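Local coordinates for protein 4-hydroxybutyrate CoA-transferase (Porphyromonas gingivalis, PDB 3D3U) that probably transfers coenzyme A between acyl groups, as a 4-hydroxybutyrate CoA-transferase of the acetyl-CoA hydrolase/transferase family, at residues Glu16-Ser21 / Ser41-Arg46; Val386-Thr391 / Val395-Gly400; Ala409-Ala414 / Pro420-Glu425. All blocks are in the same frame, centred on the assembly; numbering follows the deposited sequence.

Contact 1: residues Glu16-Ser21 / Ser41-Arg46; sequences EAVVDS and SQAMYR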
loop_
_atom_site.group_PDB
_atom_site.type_symbol
_atom_site.label_atom_id
_atom_site.label_comp_id
_atom_site.label_asym_id
_atom_site.label_seq_id
_atom_site.Cartn_x
_atom_site.Cartn_y
_atom_site.Cartn_z
ATOM N N GLU A 16 -24.914 -18.886 -2.141
ATOM C CA GLU A 16 -25.655 -18.855 -3.375
ATOM C C GLU A 16 -24.856 -18.091 -4.410
ATOM O O GLU A 16 -24.803 -18.486 -5.611
ATOM C CB GLU A 16 -27.002 -18.240 -3.186
ATOM C CG GLU A 16 -27.877 -18.790 -2.097
ATOM C CD GLU A 16 -28.997 -17.795 -1.781
ATOM O OE1 GLU A 16 -28.694 -16.608 -1.421
ATOM O OE2 GLU A 16 -30.200 -18.174 -1.929
ATOM N N ALA A 17 -24.209 -17.019 -3.963
ATOM C CA ALA A 17 -23.274 -16.296 -4.883
ATOM C C ALA A 17 -21.996 -17.076 -5.362
ATOM O O ALA A 17 -21.722 -17.127 -6.542
ATOM C CB ALA A 17 -22.943 -14.969 -4.375
ATOM N N VAL A 18 -21.258 -17.706 -4.462
ATOM C CA VAL A 18 -20.262 -18.696 -4.894
ATOM C C VAL A 18 -20.842 -19.676 -5.908
ATOM O O VAL A 18 -20.332 -19.859 -7.030
ATOM C CB VAL A 18 -19.761 -19.579 -3.714
ATOM C CG1 VAL A 18 -19.005 -20.734 -4.201
ATOM C CG2 VAL A 18 -18.906 -18.823 -2.817
ATOM N N VAL A 19 -21.900 -20.344 -5.530
ATOM C CA VAL A 19 -22.310 -21.322 -6.493
ATOM C C VAL A 19 -22.691 -20.769 -7.850
ATOM O O VAL A 19 -22.299 -21.378 -8.812
ATOM C CB VAL A 19 -23.340 -22.252 -6.023
ATOM C CG1 VAL A 19 -23.706 -23.160 -7.166
ATOM C CG2 VAL A 19 -22.762 -23.036 -4.876
ATOM N N ASP A 20 -23.429 -19.652 -7.938
ATOM C CA ASP A 20 -23.927 -19.158 -9.248
ATOM C C ASP A 20 -22.856 -18.415 -9.986
ATOM O O ASP A 20 -22.824 -18.382 -11.186
ATOM C CB ASP A 20 -25.207 -18.290 -9.142
ATOM C CG ASP A 20 -26.458 -19.141 -8.637
ATOM O OD1 ASP A 20 -26.905 -20.030 -9.461
ATOM O OD2 ASP A 20 -27.005 -19.083 -7.442
ATOM N N SER A 21 -21.937 -17.823 -9.271
ATOM C CA SER A 21 -20.985 -17.031 -9.974
ATOM C C SER A 21 -19.746 -17.849 -10.296
ATOM O O SER A 21 -18.950 -17.371 -11.055
ATOM C CB SER A 21 -20.568 -15.858 -9.120
ATOM O OG SER A 21 -19.674 -16.334 -8.104
ATOM N N SER A 41 -14.611 -16.078 0.881
ATOM C CA SER A 41 -13.610 -17.185 0.983
ATOM C C SER A 41 -14.162 -18.383 1.806
ATOM O O SER A 41 -14.096 -19.586 1.423
ATOM C CB SER A 41 -12.285 -16.669 1.537
ATOM O OG SER A 41 -11.332 -17.716 1.757
ATOM N N GLN A 42 -14.801 -17.994 2.918
ATOM C CA GLN A 42 -15.497 -18.920 3.891
ATOM C C GLN A 42 -16.493 -19.684 3.003
ATOM O O GLN A 42 -16.424 -20.907 2.960
ATOM C CB GLN A 42 -16.152 -18.109 5.087
ATOM C CG GLN A 42 -16.012 -18.625 6.537
ATOM C CD GLN A 42 -14.874 -17.831 7.325
ATOM O OE1 GLN A 42 -15.030 -16.579 7.552
ATOM N NE2 GLN A 42 -13.734 -18.555 7.739
ATOM N N ALA A 43 -17.347 -18.995 2.224
ATOM C CA ALA A 43 -18.319 -19.779 1.397
ATOM C C ALA A 43 -17.719 -20.686 0.331
ATOM O O ALA A 43 -18.297 -21.671 -0.010
ATOM C CB ALA A 43 -19.491 -18.913 0.809
ATOM N N MET A 44 -16.561 -20.323 -0.194
ATOM C CA MET A 44 -15.888 -21.198 -1.146
ATOM C C MET A 44 -15.389 -22.447 -0.442
ATOM O O MET A 44 -15.426 -23.524 -0.998
ATOM C CB MET A 44 -14.705 -20.451 -1.815
ATOM C CG MET A 44 -15.113 -19.393 -2.908
ATOM S SD MET A 44 -13.638 -18.532 -3.459
ATOM C CE MET A 44 -12.992 -19.525 -4.738
ATOM N N TYR A 45 -14.898 -22.297 0.782
ATOM C CA TYR A 45 -14.626 -23.477 1.601
ATOM C C TYR A 45 -15.839 -24.440 1.741
ATOM O O TYR A 45 -15.794 -25.604 1.302
ATOM C CB TYR A 45 -14.184 -23.117 3.004
ATOM C CG TYR A 45 -13.664 -24.296 3.715
ATOM C CD1 TYR A 45 -12.328 -24.689 3.550
ATOM C CD2 TYR A 45 -14.481 -25.075 4.520
ATOM C CE1 TYR A 45 -11.790 -25.793 4.204
ATOM C CE2 TYR A 45 -13.969 -26.208 5.151
ATOM C CZ TYR A 45 -12.603 -26.576 4.990
ATOM O OH TYR A 45 -12.044 -27.708 5.618
ATOM N N ARG A 46 -16.910 -23.971 2.369
ATOM C CA ARG A 46 -18.081 -24.826 2.464
ATOM C C ARG A 46 -18.521 -25.430 1.139
ATOM O O ARG A 46 -18.928 -26.565 1.136
ATOM C CB ARG A 46 -19.240 -24.050 3.010
ATOM C CG ARG A 46 -18.989 -23.451 4.324
ATOM C CD ARG A 46 -20.255 -23.010 4.943
ATOM N NE ARG A 46 -20.646 -21.856 4.225
ATOM C CZ ARG A 46 -20.246 -20.647 4.549
ATOM N NH1 ARG A 46 -19.441 -20.461 5.643
ATOM N NH2 ARG A 46 -20.653 -19.622 3.740
#
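Segments 16-21 and 41-46, on helices 14-21 and 38-46, come nearest at Val-18 and Met-44, whose CA atoms stand 6.3 Å apart. A single methyl carries the contact from the first helix: Val-18 CG2 reaches the second helix between two successive residues, 3.7 Å from Ala-43 CB on one of them and 3.8 Å from Met-44 CG on the other. It also lies 3.8 Å from Met-44 N, so the methyl packs against the helix backbone as well as its side chains. With chi1 of Val-18 at 168°, CG1 is anti to the backbone N, and CG2 is the branch that meets helix 38-46. Of the Met-44 side chain, CG is the atom that touches; its thioether leads on from the joint. Beside the touching methyls, Ala-17 O is gripped twice within its own helix, by Ser-21 OG at 2.7 Å and by Ser-21 N at 2.8 Å, the hydroxyl coming from 37° above the carbonyl plane. Ala-17 and Ser-21 turn to His-176 on strand 176-180, an outermost strand of the parallel sheet in the Rossmann-like N-terminal half, while Asp-15 and Arg-46 form a salt bridge between the same two helices. Between the two segments themselves the side chains meet through carbon alone, so this contact rests on van der Waals packing without a polar bond.

Contact 2: residues Val386-Thr391 / Val395-Gly400; sequences VDYVVT and VARLRG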
loop_
_atom_site.group_PDB
_atom_site.type_symbol
_atom_site.label_atom_id
_atom_site.label_comp_id
_atom_site.label_asym_id
_atom_site.label_seq_id
_atom_site.Cartn_x
_atom_site.Cartn_y
_atom_site.Cartn_z
ATOM N N VAL A 386 18.269 6.568 -5.891
ATOM C CA VAL A 386 17.951 7.159 -4.573
ATOM C C VAL A 386 18.824 8.364 -4.211
ATOM O O VAL A 386 19.984 8.417 -4.627
ATOM C CB VAL A 386 18.134 6.030 -3.555
ATOM C CG1 VAL A 386 17.535 6.336 -2.209
ATOM C CG2 VAL A 386 17.537 4.712 -4.152
ATOM N N ASP A 387 18.310 9.338 -3.449
ATOM C CA ASP A 387 19.121 10.566 -3.186
ATOM C C ASP A 387 19.718 10.562 -1.837
ATOM O O ASP A 387 20.784 11.076 -1.649
ATOM C CB ASP A 387 18.314 11.866 -3.306
ATOM C CG ASP A 387 17.376 11.880 -4.483
ATOM O OD1 ASP A 387 17.782 11.296 -5.518
ATOM O OD2 ASP A 387 16.217 12.417 -4.452
ATOM N N TYR A 388 18.986 10.018 -0.891
ATOM C CA TYR A 388 19.499 9.799 0.456
ATOM C C TYR A 388 19.289 8.391 1.026
ATOM O O TYR A 388 18.399 7.668 0.606
ATOM C CB TYR A 388 18.859 10.749 1.443
ATOM C CG TYR A 388 19.092 12.115 1.071
ATOM C CD1 TYR A 388 18.116 12.846 0.485
ATOM C CD2 TYR A 388 20.305 12.683 1.315
ATOM C CE1 TYR A 388 18.326 14.113 0.135
ATOM C CE2 TYR A 388 20.573 14.002 0.958
ATOM C CZ TYR A 388 19.573 14.714 0.359
ATOM O OH TYR A 388 19.835 16.026 -0.018
ATOM N N VAL A 389 20.120 8.045 2.014
ATOM C CA VAL A 389 20.050 6.783 2.721
ATOM C C VAL A 389 20.322 7.097 4.170
ATOM O O VAL A 389 21.296 7.816 4.485
ATOM C CB VAL A 389 21.147 5.812 2.229
ATOM C CG1 VAL A 389 20.980 4.478 2.814
ATOM C CG2 VAL A 389 21.079 5.696 0.774
ATOM N N VAL A 390 19.501 6.533 5.059
ATOM C CA VAL A 390 19.506 6.908 6.466
ATOM C C VAL A 390 19.531 5.657 7.284
ATOM O O VAL A 390 18.756 4.754 7.010
ATOM C CB VAL A 390 18.198 7.645 6.804
ATOM C CG1 VAL A 390 18.078 7.849 8.307
ATOM C CG2 VAL A 390 18.071 8.954 6.058
ATOM N N THR A 391 20.350 5.631 8.319
ATOM C CA THR A 391 20.393 4.524 9.282
ATOM C C THR A 391 20.426 5.126 10.655
ATOM O O THR A 391 20.743 6.322 10.827
ATOM C CB THR A 391 21.704 3.792 9.053
ATOM O OG1 THR A 391 21.492 2.781 8.071
ATOM C CG2 THR A 391 22.167 3.012 10.247
ATOM N N VAL A 395 23.177 9.985 7.975
ATOM C CA VAL A 395 22.691 10.273 6.615
ATOM C C VAL A 395 23.757 10.029 5.577
ATOM O O VAL A 395 24.885 10.069 5.905
ATOM C CB VAL A 395 22.195 11.682 6.520
ATOM C CG1 VAL A 395 21.636 11.936 5.152
ATOM C CG2 VAL A 395 21.037 11.916 7.534
ATOM N N ALA A 396 23.398 9.685 4.334
ATOM C CA ALA A 396 24.355 9.593 3.209
ATOM C C ALA A 396 23.735 10.163 1.987
ATOM O O ALA A 396 22.720 9.662 1.593
ATOM C CB ALA A 396 24.750 8.160 2.926
ATOM N N ARG A 397 24.364 11.179 1.400
ATOM C CA ARG A 397 23.913 11.772 0.160
ATOM C C ARG A 397 24.475 11.019 -0.996
ATOM O O ARG A 397 25.699 10.827 -1.101
ATOM C CB ARG A 397 24.308 13.231 0.006
ATOM C CG ARG A 397 24.022 13.926 -1.428
ATOM C CD ARG A 397 24.284 15.492 -1.424
ATOM N NE ARG A 397 23.821 15.972 -0.105
ATOM C CZ ARG A 397 24.562 15.969 1.025
ATOM N NH1 ARG A 397 24.032 16.344 2.209
ATOM N NH2 ARG A 397 25.853 15.604 0.957
ATOM N N LEU A 398 23.532 10.638 -1.876
ATOM C CA LEU A 398 23.801 9.956 -3.147
ATOM C C LEU A 398 23.608 10.796 -4.445
ATOM O O LEU A 398 24.570 10.828 -5.279
ATOM C CB LEU A 398 23.072 8.615 -3.234
ATOM C CG LEU A 398 23.385 7.545 -2.171
ATOM C CD1 LEU A 398 23.059 6.104 -2.637
ATOM C CD2 LEU A 398 24.816 7.603 -1.636
ATOM N N ARG A 399 22.444 11.467 -4.640
ATOM C CA ARG A 399 22.382 12.333 -5.834
ATOM C C ARG A 399 23.697 13.162 -5.871
ATOM O O ARG A 399 24.051 13.861 -4.873
ATOM C CB ARG A 399 21.105 13.212 -6.024
ATOM C CG ARG A 399 20.824 13.643 -7.564
ATOM C CD ARG A 399 22.050 14.449 -8.406
ATOM N NE ARG A 399 21.509 15.239 -9.545
ATOM C CZ ARG A 399 21.327 16.567 -9.583
ATOM N NH1 ARG A 399 21.757 17.343 -8.563
ATOM N NH2 ARG A 399 20.686 17.077 -10.658
ATOM N N GLY A 400 24.417 13.022 -6.995
ATOM C CA GLY A 400 25.618 13.768 -7.242
ATOM C C GLY A 400 26.862 13.198 -6.571
ATOM O O GLY A 400 27.732 13.958 -6.140
#
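The beta hairpin of strands 388-391 and 394-397 closes one edge of the large mixed sheet, and its two arms meet through Tyr-388, Val-389 and Val-390 against Arg-397, Ala-396 and Val-395. The strand segments run antiparallel, their axes 4.8 Å apart at an angle of 165°. Val-389 and Ala-396 form the hydrogen-bonded pair: Val-389 N gives to Ala-396 O at 3.1 Å in the carbonyl plane, and Ala-396 N gives to Val-389 O at 2.8 Å, almost in line with that carbonyl. Past the strand ends Asp-387 O takes Leu-398 N at 2.8 Å, nearly straight at 166°, and a weak second bond from Arg-399 N. Strand 388-391 is also parallel to strand 352-356, so strand 394-397 adds one antiparallel strand at the edge of the Rossmann-like sheet within this chain. On the face with Val-390 and Val-395, the Tyr-388 ring lies alongside Arg-397, both pointing the same way; ring atom CE2 meets Arg-397 CB at 3.9 Å, and ring and guanidinium planes stand almost perpendicular. Chi1 of Tyr-388, at -58°, places CG beside its own N, and CD2 comes to 4.1 Å from Val-395 CG1. On the face with Ala-396, Val-389 CG2 meets CD1 of Leu-398, just past the strand, at 4.0 Å, and both side chains also touch Leu-410 of helix 403-413. Asp-387 OD1 lies 3.9 Å from Arg-399 CB, and its salt bridge is to Lys-346.

Contact 3: residues Ala409-Ala414 / Pro420-Glu425; sequences ALTAIA and PALEEE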
loop_
_atom_site.group_PDB
_atom_site.type_symbol
_atom_site.label_atom_id
_atom_site.label_comp_id
_atom_site.label_asym_id
_atom_site.label_seq_id
_atom_site.Cartn_x
_atom_site.Cartn_y
_atom_site.Cartn_z
ATOM N N ALA A 409 30.338 7.045 1.921
ATOM C CA ALA A 409 29.555 7.969 2.641
ATOM C C ALA A 409 28.574 7.048 3.319
ATOM O O ALA A 409 28.006 7.343 4.413
ATOM C CB ALA A 409 28.865 8.889 1.704
ATOM N N LEU A 410 28.331 5.923 2.648
ATOM C CA LEU A 410 27.428 4.868 3.140
ATOM C C LEU A 410 28.115 4.188 4.311
ATOM O O LEU A 410 27.509 4.018 5.385
ATOM C CB LEU A 410 27.280 3.782 2.096
ATOM C CG LEU A 410 25.970 3.417 1.442
ATOM C CD1 LEU A 410 24.828 3.830 2.343
ATOM C CD2 LEU A 410 25.854 4.076 0.079
ATOM N N THR A 411 29.371 3.782 4.077
ATOM C CA THR A 411 30.129 3.033 5.068
ATOM C C THR A 411 30.124 3.774 6.409
ATOM O O THR A 411 30.137 3.176 7.465
ATOM C CB THR A 411 31.581 2.867 4.596
ATOM O OG1 THR A 411 31.626 1.880 3.571
ATOM C CG2 THR A 411 32.502 2.363 5.722
ATOM N N ALA A 412 30.138 5.100 6.315
ATOM C CA ALA A 412 30.063 5.948 7.453
ATOM C C ALA A 412 28.748 5.716 8.185
ATOM O O ALA A 412 28.770 5.824 9.367
ATOM C CB ALA A 412 30.339 7.490 7.106
ATOM N N ILE A 413 27.636 5.387 7.558
ATOM C CA ILE A 413 26.424 5.108 8.371
ATOM C C ILE A 413 26.050 3.616 8.666
ATOM O O ILE A 413 24.994 3.312 9.314
ATOM C CB ILE A 413 25.220 5.728 7.741
ATOM C CG1 ILE A 413 24.798 4.902 6.569
ATOM C CG2 ILE A 413 25.533 7.164 7.404
ATOM C CD1 ILE A 413 23.595 5.360 6.026
ATOM N N ALA A 414 26.902 2.720 8.168
ATOM C CA ALA A 414 26.896 1.330 8.534
ATOM C C ALA A 414 27.158 1.090 10.020
ATOM O O ALA A 414 27.722 1.926 10.746
ATOM C CB ALA A 414 28.011 0.584 7.711
ATOM N N PRO A 420 35.154 -1.397 9.286
ATOM C CA PRO A 420 36.462 -1.788 8.729
ATOM C C PRO A 420 36.367 -2.945 7.694
ATOM O O PRO A 420 37.188 -2.948 6.740
ATOM C CB PRO A 420 37.360 -2.116 9.962
ATOM C CG PRO A 420 36.425 -2.334 11.121
ATOM C CD PRO A 420 35.046 -1.808 10.714
ATOM N N ALA A 421 35.433 -3.900 7.828
ATOM C CA ALA A 421 35.351 -4.859 6.725
ATOM C C ALA A 421 35.005 -3.990 5.458
ATOM O O ALA A 421 35.758 -3.968 4.478
ATOM C CB ALA A 421 34.310 -6.019 7.008
ATOM N N LEU A 422 33.941 -3.193 5.531
ATOM C CA LEU A 422 33.577 -2.281 4.465
ATOM C C LEU A 422 34.632 -1.328 3.945
ATOM O O LEU A 422 34.698 -1.087 2.756
ATOM C CB LEU A 422 32.351 -1.476 4.866
ATOM C CG LEU A 422 31.078 -2.369 4.889
ATOM C CD1 LEU A 422 29.824 -1.728 5.574
ATOM C CD2 LEU A 422 30.725 -3.027 3.507
ATOM N N GLU A 423 35.435 -0.753 4.818
ATOM C CA GLU A 423 36.387 0.232 4.413
ATOM C C GLU A 423 37.533 -0.459 3.703
ATOM O O GLU A 423 38.198 0.107 2.803
ATOM C CB GLU A 423 36.931 0.918 5.645
ATOM C CG GLU A 423 37.548 2.285 5.384
ATOM C CD GLU A 423 36.504 3.288 4.896
ATOM O OE1 GLU A 423 35.697 3.775 5.757
ATOM O OE2 GLU A 423 36.461 3.578 3.654
ATOM N N GLU A 424 37.792 -1.685 4.154
ATOM C CA GLU A 424 38.723 -2.601 3.515
ATOM C C GLU A 424 38.357 -2.801 2.027
ATOM O O GLU A 424 39.212 -2.702 1.167
ATOM C CB GLU A 424 38.649 -3.914 4.283
ATOM C CG GLU A 424 39.796 -4.848 4.075
ATOM C CD GLU A 424 41.104 -4.122 4.126
ATOM O OE1 GLU A 424 41.531 -3.746 5.247
ATOM O OE2 GLU A 424 41.698 -3.944 3.037
ATOM N N GLU A 425 37.077 -3.024 1.733
ATOM C CA GLU A 425 36.611 -3.261 0.363
ATOM C C GLU A 425 36.838 -2.086 -0.565
ATOM O O GLU A 425 37.272 -2.296 -1.681
ATOM C CB GLU A 425 35.123 -3.647 0.341
ATOM C CG GLU A 425 34.722 -4.660 -0.720
ATOM C CD GLU A 425 35.339 -6.007 -0.414
ATOM O OE1 GLU A 425 35.089 -6.486 0.717
ATOM O OE2 GLU A 425 36.113 -6.557 -1.255
#
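Leu-410 O accepts two backbone N-H groups, from Ile-413 at 2.6 Å and from Ala-414 at 3.1 Å; the second donor, Ala-414, is also a contact residue. Its CB lies 3.6 Å from Leu-422 CD1. Nearby on the same side, Thr-411 points toward helix 418-427, and the Thr-411 and Leu-422 side chains lie alongside each other, pointing opposite ways. Both branches of Thr-411 touch Leu-422 CB, OG1 at 3.7 Å and CG2 at 3.9 Å. With chi1 at -75°, OG1 stays beside the backbone N and is hydrogen-bonded to Ala-407 O, one turn earlier; the buried hydroxyl is satisfied within its own helix while OG1 and CG2 both rest on Leu-422 CB. Glu-423, bent at chi2 (65°), crosses Thr-411 obliquely and brings OE1 to 3.5 Å from CG2, a van der Waals contact at the exposed margin. Arg-419 NE, from the same second helix, bonds to Ala-414 O. Leu-422 and Ala-414 both rest on Ile-369 of strand 369-370, with Leu-318 beside Leu-422 and Thr-411, while helix 403-413 turns Leu-410 and Ile-413 to strand 388-391.

How the contacts relate
Contact 1 stands apart, in the N-terminal domain of the acetyl-CoA hydrolase/transferase family and on the opposite side of the chain's centre, its nearest atoms about 37 Å from those of contact 2. Contacts 2 and 3 adjoin: helix 403-413 follows the hairpin in the chain and packs back on it, with Ala-396 CB 3.7 Å from Ala-409 O and Val-389 O 3.7 Å from Ile-413 CD1. That helix therefore has the sheet edge on one side and helix 418-427 on another. Contact 2 alone is held across by backbone bonds; its outer arginines reach the surface. Contacts 1 and 3 join helices through a few, mostly buried apolar groups, contact 3 with an exposed glutamate at its margin.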